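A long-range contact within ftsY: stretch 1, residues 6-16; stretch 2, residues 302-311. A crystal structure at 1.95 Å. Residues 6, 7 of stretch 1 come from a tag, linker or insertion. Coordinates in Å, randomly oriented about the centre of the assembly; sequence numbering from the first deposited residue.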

# COMPACT_ATOMS: atom_id res chain seq x y z
N PRO A 6 -0.07 -16.59 -1.62
CA PRO A 6 -0.68 -15.41 -1.02
C PRO A 6 -1.24 -14.39 -2.04
O PRO A 6 -2.29 -13.80 -1.77
CB PRO A 6 0.46 -14.79 -0.17
CG PRO A 6 1.78 -15.36 -0.80
CD PRO A 6 1.42 -16.59 -1.56
N MET A 7 -0.55 -14.15 -3.16
CA MET A 7 -1.09 -13.18 -4.14
C MET A 7 -2.31 -13.74 -4.85
O MET A 7 -3.17 -12.99 -5.25
CB MET A 7 -0.04 -12.71 -5.14
CG MET A 7 0.84 -11.58 -4.60
SD MET A 7 -0.17 -10.14 -4.15
CE MET A 7 -0.64 -9.59 -5.83
N GLU A 8 -2.40 -15.08 -4.93
CA GLU A 8 -3.55 -15.76 -5.53
C GLU A 8 -4.81 -15.55 -4.69
O GLU A 8 -5.92 -15.28 -5.22
CB GLU A 8 -3.23 -17.24 -5.69
CG GLU A 8 -4.28 -18.02 -6.42
CD GLU A 8 -4.16 -19.52 -6.23
OE1 GLU A 8 -3.01 -20.06 -6.18
OE2 GLU A 8 -5.22 -20.18 -6.17
N LYS A 9 -4.66 -15.70 -3.37
CA LYS A 9 -5.77 -15.49 -2.43
C LYS A 9 -6.15 -14.01 -2.38
O LYS A 9 -7.33 -13.66 -2.32
CB LYS A 9 -5.43 -16.02 -1.03
CG LYS A 9 -5.40 -17.57 -0.92
CD LYS A 9 -4.16 -18.05 -0.15
CE LYS A 9 -3.86 -19.57 -0.41
NZ LYS A 9 -2.67 -20.10 0.38
N ALA A 10 -5.14 -13.14 -2.42
CA ALA A 10 -5.33 -11.70 -2.41
C ALA A 10 -6.17 -11.20 -3.59
O ALA A 10 -6.95 -10.29 -3.44
CB ALA A 10 -4.00 -11.00 -2.43
N MET A 11 -5.95 -11.78 -4.76
CA MET A 11 -6.52 -11.27 -5.99
C MET A 11 -7.68 -12.12 -6.43
O MET A 11 -8.21 -11.91 -7.50
CB MET A 11 -5.44 -11.21 -7.08
CG MET A 11 -4.20 -10.44 -6.63
SD MET A 11 -4.46 -8.67 -6.39
CE MET A 11 -5.04 -8.17 -8.04
N LEU A 12 -8.12 -13.06 -5.58
CA LEU A 12 -9.20 -13.96 -5.99
C LEU A 12 -10.48 -13.24 -6.41
O LEU A 12 -11.06 -13.57 -7.46
CB LEU A 12 -9.49 -14.97 -4.88
CG LEU A 12 -10.39 -16.15 -5.15
CD1 LEU A 12 -9.85 -16.99 -6.32
CD2 LEU A 12 -10.41 -16.96 -3.85
N LYS A 13 -10.97 -12.31 -5.58
CA LYS A 13 -12.25 -11.66 -5.86
C LYS A 13 -12.12 -10.71 -7.06
O LYS A 13 -13.02 -10.67 -7.88
CB LYS A 13 -12.77 -10.84 -4.67
CG LYS A 13 -13.37 -11.62 -3.52
CD LYS A 13 -14.20 -10.69 -2.66
CE LYS A 13 -14.80 -11.42 -1.48
NZ LYS A 13 -13.82 -11.61 -0.38
N SER A 14 -11.03 -9.93 -7.13
CA SER A 14 -10.90 -8.97 -8.24
C SER A 14 -10.66 -9.69 -9.57
O SER A 14 -11.14 -9.24 -10.63
CB SER A 14 -9.79 -7.93 -7.94
OG SER A 14 -8.58 -8.59 -7.65
N ALA A 15 -9.93 -10.80 -9.53
CA ALA A 15 -9.67 -11.59 -10.72
C ALA A 15 -10.96 -12.23 -11.24
O ALA A 15 -11.19 -12.28 -12.44
CB ALA A 15 -8.63 -12.64 -10.44
N PHE A 16 -11.80 -12.69 -10.34
CA PHE A 16 -13.07 -13.25 -10.73
C PHE A 16 -13.96 -12.24 -11.49
O PHE A 16 -14.54 -12.57 -12.52
CB PHE A 16 -13.88 -13.76 -9.54
CG PHE A 16 -15.23 -14.29 -9.95
CD1 PHE A 16 -15.33 -15.57 -10.52
CD2 PHE A 16 -16.37 -13.49 -9.87
CE1 PHE A 16 -16.59 -16.05 -10.97
CE2 PHE A 16 -17.63 -13.97 -10.30
CZ PHE A 16 -17.72 -15.23 -10.85
N ASP A 302 4.06 -6.66 -11.38
CA ASP A 302 3.80 -7.77 -12.33
C ASP A 302 2.94 -8.88 -11.70
O ASP A 302 2.05 -9.45 -12.34
CB ASP A 302 5.07 -8.30 -13.01
CG ASP A 302 4.75 -9.24 -14.16
OD1 ASP A 302 4.10 -8.80 -15.16
OD2 ASP A 302 5.09 -10.44 -14.05
N GLN A 303 3.17 -9.15 -10.43
CA GLN A 303 2.41 -10.15 -9.72
C GLN A 303 0.97 -9.71 -9.51
O GLN A 303 0.05 -10.51 -9.63
CB GLN A 303 3.08 -10.47 -8.39
CG GLN A 303 4.30 -11.40 -8.54
CD GLN A 303 3.92 -12.77 -9.07
OE1 GLN A 303 3.34 -13.57 -8.33
NE2 GLN A 303 4.22 -13.06 -10.34
N TYR A 304 0.79 -8.45 -9.13
CA TYR A 304 -0.54 -7.90 -8.98
C TYR A 304 -1.30 -8.09 -10.31
O TYR A 304 -2.40 -8.64 -10.33
CB TYR A 304 -0.42 -6.41 -8.66
CG TYR A 304 -1.72 -5.68 -8.46
CD1 TYR A 304 -2.32 -5.62 -7.21
CD2 TYR A 304 -2.31 -4.99 -9.53
CE1 TYR A 304 -3.50 -4.91 -7.03
CE2 TYR A 304 -3.48 -4.30 -9.37
CZ TYR A 304 -4.06 -4.26 -8.12
OH TYR A 304 -5.20 -3.56 -7.98
N ILE A 305 -0.67 -7.70 -11.42
CA ILE A 305 -1.33 -7.80 -12.74
C ILE A 305 -1.60 -9.26 -13.19
O ILE A 305 -2.68 -9.59 -13.67
CB ILE A 305 -0.51 -7.04 -13.84
CG1 ILE A 305 -0.42 -5.54 -13.51
CG2 ILE A 305 -1.13 -7.21 -15.23
CD1 ILE A 305 -1.75 -4.88 -13.25
N VAL A 306 -0.60 -10.12 -13.05
CA VAL A 306 -0.74 -11.54 -13.44
C VAL A 306 -1.84 -12.26 -12.63
O VAL A 306 -2.67 -12.99 -13.18
CB VAL A 306 0.65 -12.26 -13.36
CG1 VAL A 306 0.49 -13.77 -13.35
CG2 VAL A 306 1.52 -11.80 -14.55
N HIS A 307 -1.88 -12.04 -11.32
CA HIS A 307 -2.92 -12.66 -10.49
C HIS A 307 -4.31 -12.03 -10.70
O HIS A 307 -5.36 -12.72 -10.64
CB HIS A 307 -2.46 -12.70 -9.02
CG HIS A 307 -1.30 -13.62 -8.79
ND1 HIS A 307 -1.44 -14.99 -8.74
CD2 HIS A 307 0.03 -13.37 -8.65
CE1 HIS A 307 -0.26 -15.55 -8.55
NE2 HIS A 307 0.65 -14.59 -8.49
N LEU A 308 -4.34 -10.74 -11.00
CA LEU A 308 -5.61 -10.06 -11.39
C LEU A 308 -6.14 -10.67 -12.67
O LEU A 308 -7.35 -10.81 -12.83
CB LEU A 308 -5.38 -8.56 -11.69
CG LEU A 308 -6.58 -7.73 -12.20
CD1 LEU A 308 -7.83 -7.90 -11.29
CD2 LEU A 308 -6.16 -6.28 -12.29
N SER A 309 -5.21 -11.06 -13.53
CA SER A 309 -5.51 -11.60 -14.85
C SER A 309 -5.71 -13.11 -14.91
O SER A 309 -6.01 -13.63 -15.98
CB SER A 309 -4.37 -11.20 -15.80
OG SER A 309 -4.35 -9.79 -15.90
N SER A 310 -5.56 -13.80 -13.77
CA SER A 310 -5.44 -15.25 -13.72
C SER A 310 -6.66 -15.97 -14.24
O SER A 310 -6.52 -17.04 -14.86
CB SER A 310 -5.11 -15.75 -12.31
OG SER A 310 -6.09 -15.32 -11.39
N GLY A 311 -7.82 -15.35 -14.04
CA GLY A 311 -9.09 -15.92 -14.46
C GLY A 311 -9.29 -16.00 -15.96
O GLY A 311 -10.09 -16.80 -16.44
O HOH W 1 -8.76 -12.63 -14.01

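These two stretches, nearly 300 residues apart in sequence, are joined by no direct hydrogen bond; packing, a CH···O contact and one water hold them together, burying 468 Å² counted over both sides. The axes of helix 12-16 and helix 302-308 approach to 9.2 Å at an angle of 56°.

Apolar and aromatic contacts come first. Met 7, which derives from the expression tag, and Met 11 both direct CA-to-CB toward the second stretch, and both fold back through three m torsions. The flexible, unbranched thioether lets each methyl settle into the relief of the opposing helix. Met 11 CE lies over a face of the Tyr 304 ring, 3.9 Å from its centroid, while also reaching Leu 308 CB at 3.7 Å and Tyr 304 O at 3.5 Å. Met 7 CE rests 3.6 Å from Tyr 304 CA, and Met 7 CB covers a face of the His 307 imidazole, 3.9 Å from the ring centroid. That ring is steadied by a hydrogen bond from His 307 NE2 to Gln 303 OE1 (2.9 Å), so the imidazole offers a face to its neighbours while its edge satisfies a polar need. Leu 308 leaves its backbone sideways, but its branched end comes nearer, bringing Leu 308 CD1 to 3.6 Å from Ser 14 O, a van der Waals contact with the backbone.

The closest backbone approach is at Ala 15, whose CA is 4.4 Å from Leu 308 CA. Its small side chain fits such proximity: Ala 15 CB sits 3.3 Å from His 307 O, and Ala 15 CA makes a CH···O contact with Leu 308 O at 3.2 Å. Ser 310 OG donates to His 307 O at 2.8 Å, satisfying that carbonyl beside the alanine methyl.

Finally, water 1 bridges the backbones. It donates to Ala 15 O (2.9 Å) and Leu 308 O (2.6 Å) and accepts from Gly 311 N (2.9 Å). Gly 311 has no side chain; a CB there would point toward the first stretch and lie a tight 3.3 Å from Ala 15 O.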